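Cobalamin biosynthesis protein CobN (Mycobacterium tuberculosis, PDB 7C6O) is the large catalytic subunit of cobaltochelatase, which probably inserts cobalt into the corrin ring precursor of cobalamin at the expense of ATP. Local coordinates at residues A131-Q136 and H153-D158; G91-R94 and I100-V103; S48-I53 and H200-T205. One frame throughout, in Å; residues are numbered along the deposited sequence.

In the fold
All three contacts lie in the N-terminal part of the chain, well away from its centre. Contacts 1 and 2 serve the same four-stranded parallel sheet from opposite faces. Contact 1 is buried: a helical hairpin packed through an aromatic ring and aliphatic groups. Contact 2 is partly buried. It ties a loop to the helix that follows, joining an apolar touch to a tyrosine-aspartate hydrogen bond. Contact 3 spans far more sequence, and contacts 1 and 2 are nested within its loop. It sets helix 49-58 of this sheet against helix 197-202, which follows a strand of the next, mixed sheet. Partly buried, it brings isoleucine and threonine methyls against an alanine, its carbonyl and an asparagine amide.

Contact 1 of 3, residues A131-Q136 and H153-D158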
ATOM      1  N   ALA A 131     -13.291  11.466  58.035  1.00 14.15           N
ATOM      2  CA  ALA A 131     -12.353  10.673  57.242  1.00 13.04           C
ATOM      3  C   ALA A 131     -13.060   9.523  56.535  1.00 13.32           C
ATOM      4  O   ALA A 131     -12.791   9.249  55.360  1.00 12.23           O
ATOM      5  CB  ALA A 131     -11.225  10.147  58.129  1.00 14.49           C
ATOM      6  N   GLY A 132     -13.983   8.850  57.230  1.00 15.74           N
ATOM      7  CA  GLY A 132     -14.701   7.746  56.613  1.00 12.20           C
ATOM      8  C   GLY A 132     -15.551   8.168  55.431  1.00 12.85           C
ATOM      9  O   GLY A 132     -15.781   7.377  54.512  1.00 12.70           O
ATOM     10  N   THR A 133     -16.034   9.411  55.436  1.00 14.13           N
ATOM     11  CA  THR A 133     -16.781   9.919  54.291  1.00 13.75           C
ATOM     12  C   THR A 133     -15.880  10.037  53.068  1.00 14.56           C
ATOM     13  O   THR A 133     -16.250   9.611  51.967  1.00 12.29           O
ATOM     14  CB  THR A 133     -17.408  11.269  54.634  1.00 14.08           C
ATOM     15  OG1 THR A 133     -18.191  11.137  55.826  1.00 13.57           O
ATOM     16  CG2 THR A 133     -18.297  11.749  53.492  1.00 15.75           C
ATOM     17  N   ALA A 134     -14.684  10.600  53.251  1.00 13.02           N
ATOM     18  CA  ALA A 134     -13.737  10.723  52.147  1.00 12.16           C
ATOM     19  C   ALA A 134     -13.276   9.356  51.657  1.00 11.40           C
ATOM     20  O   ALA A 134     -13.131   9.141  50.448  1.00 11.44           O
ATOM     21  CB  ALA A 134     -12.541  11.571  52.579  1.00 11.56           C
ATOM     22  N   LEU A 135     -13.043   8.419  52.579  1.00 13.10           N
ATOM     23  CA  LEU A 135     -12.566   7.097  52.187  1.00 12.52           C
ATOM     24  C   LEU A 135     -13.621   6.338  51.387  1.00 11.88           C
ATOM     25  O   LEU A 135     -13.292   5.661  50.408  1.00 11.42           O
ATOM     26  CB  LEU A 135     -12.144   6.304  53.425  1.00 11.98           C
ATOM     27  CG  LEU A 135     -10.897   6.820  54.153  1.00 12.21           C
ATOM     28  CD1 LEU A 135     -10.817   6.265  55.569  1.00 12.78           C
ATOM     29  CD2 LEU A 135      -9.632   6.478  53.371  1.00 13.31           C
ATOM     30  N   GLN A 136     -14.892   6.440  51.779  1.00 13.87           N
ATOM     31  CA  GLN A 136     -15.940   5.772  51.011  1.00 14.52           C
ATOM     32  C   GLN A 136     -16.135   6.439  49.654  1.00 13.70           C
ATOM     33  O   GLN A 136     -16.340   5.754  48.645  1.00 13.57           O
ATOM     34  CB  GLN A 136     -17.249   5.751  51.802  1.00 17.70           C
ATOM     35  CG  GLN A 136     -18.348   4.864  51.198  1.00 18.29           C
ATOM     36  CD  GLN A 136     -18.150   3.380  51.489  1.00 20.91           C
ATOM     37  OE1 GLN A 136     -17.030   2.915  51.685  1.00 23.15           O
ATOM     38  NE2 GLN A 136     -19.249   2.634  51.527  1.00 19.96           N
ATOM     39  N   HIS A 153     -23.620  10.598  44.922  1.00 15.75           N
ATOM     40  CA  HIS A 153     -24.344  11.833  45.202  1.00 18.09           C
ATOM     41  C   HIS A 153     -25.264  11.660  46.404  1.00 19.57           C
ATOM     42  O   HIS A 153     -25.292  12.504  47.307  1.00 17.19           O
ATOM     43  CB  HIS A 153     -25.137  12.259  43.967  1.00 16.70           C
ATOM     44  CG  HIS A 153     -25.728  13.629  44.069  1.00 19.20           C
ATOM     45  ND1 HIS A 153     -26.759  13.933  44.933  1.00 19.58           N
ATOM     46  CD2 HIS A 153     -25.441  14.776  43.409  1.00 19.19           C
ATOM     47  CE1 HIS A 153     -27.076  15.210  44.804  1.00 20.81           C
ATOM     48  NE2 HIS A 153     -26.291  15.743  43.886  1.00 19.83           N
ATOM     49  N   ALA A 154     -26.018  10.559  46.434  1.00 15.44           N
ATOM     50  CA  ALA A 154     -26.934  10.319  47.545  1.00 15.26           C
ATOM     51  C   ALA A 154     -26.176  10.014  48.832  1.00 16.75           C
ATOM     52  O   ALA A 154     -26.571  10.468  49.913  1.00 14.94           O
ATOM     53  CB  ALA A 154     -27.886   9.177  47.196  1.00 14.50           C
ATOM     54  N   PHE A 155     -25.089   9.244  48.737  1.00 16.41           N
ATOM     55  CA  PHE A 155     -24.276   8.958  49.913  1.00 15.83           C
ATOM     56  C   PHE A 155     -23.765  10.244  50.550  1.00 14.03           C
ATOM     57  O   PHE A 155     -23.830  10.416  51.771  1.00 14.95           O
ATOM     58  CB  PHE A 155     -23.105   8.045  49.542  1.00 13.38           C
ATOM     59  CG  PHE A 155     -22.053   7.947  50.612  1.00 16.03           C
ATOM     60  CD1 PHE A 155     -22.261   7.162  51.737  1.00 15.69           C
ATOM     61  CD2 PHE A 155     -20.865   8.654  50.503  1.00 13.72           C
ATOM     62  CE1 PHE A 155     -21.303   7.077  52.729  1.00 16.12           C
ATOM     63  CE2 PHE A 155     -19.898   8.574  51.491  1.00 12.39           C
ATOM     64  CZ  PHE A 155     -20.117   7.785  52.607  1.00 17.26           C
ATOM     65  N   LEU A 156     -23.253  11.165  49.731  1.00 11.47           N
ATOM     66  CA  LEU A 156     -22.693  12.395  50.278  1.00 12.08           C
ATOM     67  C   LEU A 156     -23.778  13.285  50.868  1.00 14.49           C
ATOM     68  O   LEU A 156     -23.592  13.865  51.944  1.00 15.01           O
ATOM     69  CB  LEU A 156     -21.917  13.141  49.198  1.00 13.09           C
ATOM     70  CG  LEU A 156     -20.632  12.441  48.766  1.00 13.64           C
ATOM     71  CD1 LEU A 156     -20.026  13.173  47.590  1.00 14.52           C
ATOM     72  CD2 LEU A 156     -19.665  12.375  49.936  1.00 12.92           C
ATOM     73  N   CYS A 157     -24.914  13.405  50.179  1.00 15.12           N
ATOM     74  CA  CYS A 157     -26.011  14.215  50.697  1.00 16.05           C
ATOM     75  C   CYS A 157     -26.506  13.681  52.036  1.00 13.66           C
ATOM     76  O   CYS A 157     -26.627  14.434  53.011  1.00 16.46           O
ATOM     77  CB  CYS A 157     -27.150  14.265  49.679  1.00 17.41           C
ATOM     78  SG  CYS A 157     -26.804  15.277  48.231  1.00 19.34           S
ATOM     79  N   ASP A 158     -26.793  12.379  52.107  1.00 16.87           N
ATOM     80  CA  ASP A 158     -27.311  11.805  53.348  1.00 18.34           C
ATOM     81  C   ASP A 158     -26.279  11.866  54.466  1.00 17.53           C
ATOM     82  O   ASP A 158     -26.631  12.088  55.631  1.00 16.05           O
ATOM     83  CB  ASP A 158     -27.758  10.361  53.123  1.00 17.70           C
ATOM     84  CG  ASP A 158     -29.020  10.260  52.290  1.00 21.35           C
ATOM     85  OD1 ASP A 158     -29.487  11.302  51.777  1.00 19.15           O
ATOM     86  OD2 ASP A 158     -29.545   9.133  52.153  1.00 22.85           O
TER
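Phe-155 reaches from helix 146-161 to Thr-133 and Gln-136 of helix 131-143. The two helices form an antiparallel helical hairpin on one face of the four-stranded parallel sheet. The axes of the short segments run at 175° and come no nearer than 11.0 Å, so side chains fill the gap. Phe-155 holds CG anti to its backbone N (chi1 167°), which carries the ring toward the partner helix. Gln-136 also has CG anti to N, and this brings CG over one face of the ring. A bend at chi2 then carries the amide off the ring. CG sits 4.1 Å from the centroid of the Phe-155 ring in a CH-pi contact, offset toward the rim. The closest touch is Gln-136 CB to Phe-155 CZ, 3.6 Å. The Gln-136 amide plane is turned 50° from the ring, so it is not stacked on it. At the ring edge lies a backbone atom: Thr-133 O is in the ring plane, 3.8 Å from Phe-155 CE2. Phe-167 meets the same ring edge-to-face, and Tyr-140 also meets it. Leu-156 works nearer the sheet, where it also touches Ile-84, Val-86 and Val-111. Its end leans toward the other helix, and its CD2 methyl meets Thr-133 CG2 at 3.9 Å.

Contact 2 of 3, residues G91-R94 and I100-V103; sequences GGYR and IDTV
Tyr-93 turns CG anti to its backbone N (chi1 165°), and this swings the ring toward Ile-100 and Asp-101. On the helix, Asp-101 has CG beside its own N and anti to the carbonyl carbon (chi1 -72°), which brings the carboxylate to the phenol. Tyr-93 OH donates to Asp-101 OD1 at 2.6 Å, a short hydrogen bond. The phenol takes the syn lone pair of OD1, on the side of the other oxygen. Asp-101 OD2 stays farther from Tyr-93 OH, at 3.2 Å. OD1 lies in the plane of the ring at its edge, but the carboxylate is twisted 54° from that plane. Tyr-93 belongs to the loop of a beta-alpha-beta crossover, in which strand 84-89 leads through helix 97-105 to the neighbouring parallel strand 110-114. Ile-100 faces this loop from the helix and also touches Ile-89 and Leu-112 of the two strands. Its CG2 methyl meets the same edge of the tyrosine ring as OD1, 3.7 Å from Tyr-93 CE1. Ile-100 CD1 reaches further along, to 3.8 Å from Tyr-93 O. Arg-126 makes a cation-pi contact with the ring, while Glu-122 and Leu-123 of helix 121-126 also touch Tyr-93.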
ATOM      1  N   GLY A  91      -1.422  13.022  42.090  1.00 22.01           N
ATOM      2  CA  GLY A  91      -0.317  13.788  42.624  1.00 22.36           C
ATOM      3  C   GLY A  91      -0.525  14.355  44.011  1.00 22.41           C
ATOM      4  O   GLY A  91       0.342  15.095  44.493  1.00 25.89           O
ATOM      5  N   GLY A  92      -1.640  14.045  44.663  1.00 24.84           N
ATOM      6  CA  GLY A  92      -1.854  14.496  46.020  1.00 22.67           C
ATOM      7  C   GLY A  92      -2.159  15.983  46.132  1.00 23.69           C
ATOM      8  O   GLY A  92      -2.458  16.679  45.163  1.00 25.98           O
ATOM      9  N   TYR A  93      -2.052  16.461  47.374  1.00 25.16           N
ATOM     10  CA  TYR A  93      -2.459  17.824  47.710  1.00 25.50           C
ATOM     11  C   TYR A  93      -1.638  18.864  46.955  1.00 29.74           C
ATOM     12  O   TYR A  93      -2.184  19.861  46.469  1.00 29.73           O
ATOM     13  CB  TYR A  93      -2.343  18.026  49.221  1.00 24.81           C
ATOM     14  CG  TYR A  93      -2.380  19.461  49.702  1.00 27.70           C
ATOM     15  CD1 TYR A  93      -3.549  20.210  49.637  1.00 26.91           C
ATOM     16  CD2 TYR A  93      -1.252  20.054  50.258  1.00 29.88           C
ATOM     17  CE1 TYR A  93      -3.587  21.518  50.092  1.00 29.60           C
ATOM     18  CE2 TYR A  93      -1.279  21.357  50.716  1.00 30.71           C
ATOM     19  CZ  TYR A  93      -2.449  22.085  50.632  1.00 34.37           C
ATOM     20  OH  TYR A  93      -2.474  23.386  51.089  1.00 35.68           O
ATOM     21  N   ARG A  94      -0.325  18.648  46.838  1.00 31.76           N
ATOM     22  CA  ARG A  94       0.543  19.630  46.199  1.00 32.39           C
ATOM     23  C   ARG A  94       0.293  19.770  44.701  1.00 31.75           C
ATOM     24  O   ARG A  94       0.749  20.755  44.110  1.00 35.79           O
ATOM     25  CB  ARG A  94       2.011  19.271  46.445  1.00 32.00           C
ATOM     26  N   ILE A 100      -7.308  23.482  45.898  1.00 23.07           N
ATOM     27  CA  ILE A 100      -7.750  22.840  47.133  1.00 21.91           C
ATOM     28  C   ILE A 100      -7.851  23.860  48.261  1.00 21.07           C
ATOM     29  O   ILE A 100      -8.840  23.881  49.005  1.00 20.33           O
ATOM     30  CB  ILE A 100      -6.810  21.676  47.494  1.00 21.07           C
ATOM     31  CG1 ILE A 100      -6.947  20.547  46.467  1.00 21.44           C
ATOM     32  CG2 ILE A 100      -7.105  21.172  48.900  1.00 20.78           C
ATOM     33  CD1 ILE A 100      -5.976  19.398  46.680  1.00 19.68           C
ATOM     34  N   ASP A 101      -6.846  24.731  48.401  1.00 22.38           N
ATOM     35  CA  ASP A 101      -6.889  25.739  49.458  1.00 25.72           C
ATOM     36  C   ASP A 101      -8.091  26.661  49.294  1.00 27.77           C
ATOM     37  O   ASP A 101      -8.714  27.063  50.285  1.00 28.20           O
ATOM     38  CB  ASP A 101      -5.596  26.553  49.471  1.00 29.74           C
ATOM     39  CG  ASP A 101      -4.413  25.764  49.997  1.00 36.00           C
ATOM     40  OD1 ASP A 101      -4.634  24.735  50.670  1.00 35.28           O
ATOM     41  OD2 ASP A 101      -3.261  26.176  49.744  1.00 38.73           O
ATOM     42  N   THR A 102      -8.436  27.004  48.049  1.00 27.93           N
ATOM     43  CA  THR A 102      -9.584  27.873  47.809  1.00 27.53           C
ATOM     44  C   THR A 102     -10.884  27.202  48.237  1.00 27.04           C
ATOM     45  O   THR A 102     -11.742  27.834  48.866  1.00 27.08           O
ATOM     46  CB  THR A 102      -9.642  28.263  46.332  1.00 27.21           C
ATOM     47  OG1 THR A 102      -8.492  29.053  45.999  1.00 26.90           O
ATOM     48  CG2 THR A 102     -10.903  29.061  46.033  1.00 27.82           C
ATOM     49  N   VAL A 103     -11.046  25.919  47.909  1.00 25.15           N
ATOM     50  CA  VAL A 103     -12.262  25.202  48.285  1.00 23.11           C
ATOM     51  C   VAL A 103     -12.385  25.120  49.802  1.00 24.55           C
ATOM     52  O   VAL A 103     -13.445  25.398  50.374  1.00 23.56           O
ATOM     53  CB  VAL A 103     -12.278  23.805  47.637  1.00 21.91           C
ATOM     54  CG1 VAL A 103     -13.452  22.991  48.153  1.00 21.67           C
ATOM     55  CG2 VAL A 103     -12.345  23.937  46.127  1.00 20.63           C
TER

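Contact 3 of 3, residues S48-I53 and H200-T205; sequences SDTDLI and HLAGNT
The Asn-204 carboxamide turns one face to the Ile-53 side chain. Ile-53 CG2 stands above that face, 3.5 Å from Asn-204 ND2, and Ile-53 CD1 lies near the same nitrogen at 3.7 Å. Asn-204 is deposited in two conformers, so this touch holds for one of them and is less certain than the rest. The two side chains cross at about a right angle. Ile-53 has CG2 anti to its backbone N, with CG1 beside N (chi1 -61°), which pushes the CG2 methyl into the end of the other helix. There it meets Ala-202 CB at 3.6 Å and Ala-202 O at 3.4 Å. Thr-50, one turn earlier, adds a looser touch from CG2 to Ala-202 CB, 4.2 Å. Helix 197-202 ends here in a Schellman motif. Gly-203 has positive phi (85°), and its N bonds back to His-200 O at 3.1 Å. An inverse gamma turn centred on Asn-204 follows. The contact joins helix 49-58, beside the N-terminal parallel sheet, to the helix that follows strand 190-196 of the next, mixed sheet. Ile-53 O and Ala-202 O are both acceptors and cannot bond each other. Ser-57 OG is within hydrogen-bond range of both, with one proton to give. Ser-54 OG is similarly placed between Thr-50 O and Leu-201 O. Direct touches are van der Waals ones; polar links run through serines just beyond segment 48-53.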
ATOM      1  N   SER A  48     -10.087  13.467  35.742  1.00 20.29           N
ATOM      2  CA  SER A  48     -10.521  12.375  34.882  1.00 19.54           C
ATOM      3  C   SER A  48     -11.860  12.759  34.269  1.00 19.06           C
ATOM      4  O   SER A  48     -12.874  12.820  34.972  1.00 17.11           O
ATOM      5  CB  SER A  48     -10.634  11.071  35.665  1.00 24.17           C
ATOM      6  OG  SER A  48     -11.321  10.088  34.908  1.00 26.91           O
ATOM      7  N   ASP A  49     -11.866  13.021  32.961  1.00 19.01           N
ATOM      8  CA  ASP A  49     -13.117  13.366  32.297  1.00 22.98           C
ATOM      9  C   ASP A  49     -14.120  12.221  32.334  1.00 18.77           C
ATOM     10  O   ASP A  49     -15.325  12.469  32.228  1.00 21.58           O
ATOM     11  CB  ASP A  49     -12.851  13.793  30.854  1.00 27.09           C
ATOM     12  CG  ASP A  49     -12.180  15.153  30.764  1.00 29.76           C
ATOM     13  OD1 ASP A  49     -12.402  15.991  31.666  1.00 29.83           O
ATOM     14  OD2 ASP A  49     -11.432  15.384  29.792  1.00 31.15           O
ATOM     15  N   THR A  50     -13.651  10.979  32.488  1.00 16.53           N
ATOM     16  CA  THR A  50     -14.572   9.861  32.664  1.00 19.08           C
ATOM     17  C   THR A  50     -15.442  10.059  33.901  1.00 18.37           C
ATOM     18  O   THR A  50     -16.647   9.785  33.869  1.00 19.61           O
ATOM     19  CB  THR A  50     -13.788   8.551  32.752  1.00 22.34           C
ATOM     20  OG1 THR A  50     -13.002   8.388  31.564  1.00 22.89           O
ATOM     21  CG2 THR A  50     -14.735   7.364  32.888  1.00 20.80           C
ATOM     22  N   ASP A  51     -14.847  10.544  34.997  1.00 16.49           N
ATOM     23  CA  ASP A  51     -15.622  10.882  36.190  1.00 17.83           C
ATOM     24  C   ASP A  51     -16.726  11.878  35.862  1.00 18.11           C
ATOM     25  O   ASP A  51     -17.885  11.695  36.254  1.00 18.08           O
ATOM     26  CB  ASP A  51     -14.710  11.468  37.272  1.00 15.74           C
ATOM     27  CG  ASP A  51     -13.721  10.464  37.825  1.00 20.05           C
ATOM     28  OD1 ASP A  51     -13.852   9.257  37.533  1.00 19.09           O
ATOM     29  OD2 ASP A  51     -12.803  10.893  38.560  1.00 17.91           O
ATOM     30  N   LEU A  52     -16.377  12.947  35.143  1.00 16.11           N
ATOM     31  CA  LEU A  52     -17.339  14.010  34.874  1.00 17.28           C
ATOM     32  C   LEU A  52     -18.459  13.524  33.964  1.00 16.26           C
ATOM     33  O   LEU A  52     -19.622  13.905  34.145  1.00 15.62           O
ATOM     34  CB  LEU A  52     -16.624  15.215  34.261  1.00 17.36           C
ATOM     35  CG  LEU A  52     -15.371  15.674  35.009  1.00 18.48           C
ATOM     36  CD1 LEU A  52     -14.786  16.938  34.388  1.00 18.69           C
ATOM     37  CD2 LEU A  52     -15.665  15.885  36.490  1.00 17.13           C
ATOM     38  N   ILE A  53     -18.131  12.680  32.985  1.00 16.25           N
ATOM     39  CA  ILE A  53     -19.159  12.143  32.100  1.00 19.10           C
ATOM     40  C   ILE A  53     -20.055  11.171  32.858  1.00 18.31           C
ATOM     41  O   ILE A  53     -21.278  11.164  32.675  1.00 20.51           O
ATOM     42  CB  ILE A  53     -18.512  11.490  30.866  1.00 17.46           C
ATOM     43  CG1 ILE A  53     -17.706  12.531  30.082  1.00 20.31           C
ATOM     44  CG2 ILE A  53     -19.572  10.863  29.970  1.00 18.59           C
ATOM     45  CD1 ILE A  53     -16.909  11.955  28.932  1.00 24.39           C
ATOM     46  N   HIS A 200     -17.959   2.499  28.569  1.00 17.27           N
ATOM     47  CA  HIS A 200     -19.062   1.888  29.304  1.00 18.05           C
ATOM     48  C   HIS A 200     -19.244   2.559  30.660  1.00 17.27           C
ATOM     49  O   HIS A 200     -20.368   2.890  31.057  1.00 17.41           O
ATOM     50  CB  HIS A 200     -18.814   0.388  29.472  1.00 16.70           C
ATOM     51  CG  HIS A 200     -19.972  -0.350  30.068  1.00 20.64           C
ATOM     52  ND1 HIS A 200     -21.078  -0.718  29.332  1.00 22.25           N
ATOM     53  CD2 HIS A 200     -20.198  -0.784  31.331  1.00 22.09           C
ATOM     54  CE1 HIS A 200     -21.935  -1.349  30.115  1.00 22.53           C
ATOM     55  NE2 HIS A 200     -21.425  -1.403  31.333  1.00 21.50           N
ATOM     56  N   LEU A 201     -18.141   2.782  31.378  1.00 17.95           N
ATOM     57  CA  LEU A 201     -18.224   3.405  32.696  1.00 19.07           C
ATOM     58  C   LEU A 201     -18.752   4.830  32.606  1.00 21.82           C
ATOM     59  O   LEU A 201     -19.519   5.272  33.469  1.00 20.09           O
ATOM     60  CB  LEU A 201     -16.854   3.389  33.369  1.00 19.41           C
ATOM     61  CG  LEU A 201     -16.310   2.005  33.714  1.00 21.81           C
ATOM     62  CD1 LEU A 201     -14.947   2.120  34.367  1.00 22.83           C
ATOM     63  CD2 LEU A 201     -17.280   1.291  34.623  1.00 21.43           C
ATOM     64  N   ALA A 202     -18.349   5.567  31.569  1.00 21.45           N
ATOM     65  CA  ALA A 202     -18.824   6.933  31.397  1.00 20.25           C
ATOM     66  C   ALA A 202     -20.299   6.995  31.023  1.00 19.72           C
ATOM     67  O   ALA A 202     -20.927   8.043  31.208  1.00 22.81           O
ATOM     68  CB  ALA A 202     -17.993   7.646  30.329  1.00 20.31           C
ATOM     69  N   GLY A 203     -20.865   5.904  30.513  1.00 17.84           N
ATOM     70  CA  GLY A 203     -22.211   5.938  29.981  1.00 19.34           C
ATOM     71  C   GLY A 203     -22.312   6.399  28.545  1.00 21.74           C
ATOM     72  O   GLY A 203     -23.428   6.573  28.044  1.00 24.14           O
ATOM     73  N   ASN A 204     -21.181   6.615  27.869  1.00 22.77           N
ATOM     74  CA  ASN A 204     -21.175   7.020  26.462  0.54 23.65           C
ATOM     75  C   ASN A 204     -21.205   5.774  25.577  1.00 22.57           C
ATOM     76  O   ASN A 204     -20.239   5.410  24.906  1.00 21.62           O
ATOM     77  CB  ASN A 204     -19.959   7.888  26.161  0.54 24.58           C
ATOM     78  CG  ASN A 204     -20.202   9.358  26.443  0.54 24.72           C
ATOM     79  OD1 ASN A 204     -21.346   9.803  26.550  0.54 26.78           O
ATOM     80  ND2 ASN A 204     -19.122  10.124  26.551  0.54 22.77           N
ATOM     81  N   THR A 205     -22.357   5.106  25.589  1.00 20.25           N
ATOM     82  CA  THR A 205     -22.538   3.886  24.815  1.00 20.92           C
ATOM     83  C   THR A 205     -23.514   4.064  23.660  1.00 19.93           C
ATOM     84  O   THR A 205     -23.876   3.076  23.011  1.00 18.06           O
ATOM     85  CB  THR A 205     -22.997   2.740  25.721  1.00 21.51           C
ATOM     86  OG1 THR A 205     -24.185   3.123  26.425  1.00 21.89           O
ATOM     87  CG2 THR A 205     -21.905   2.385  26.721  1.00 23.30           C
TER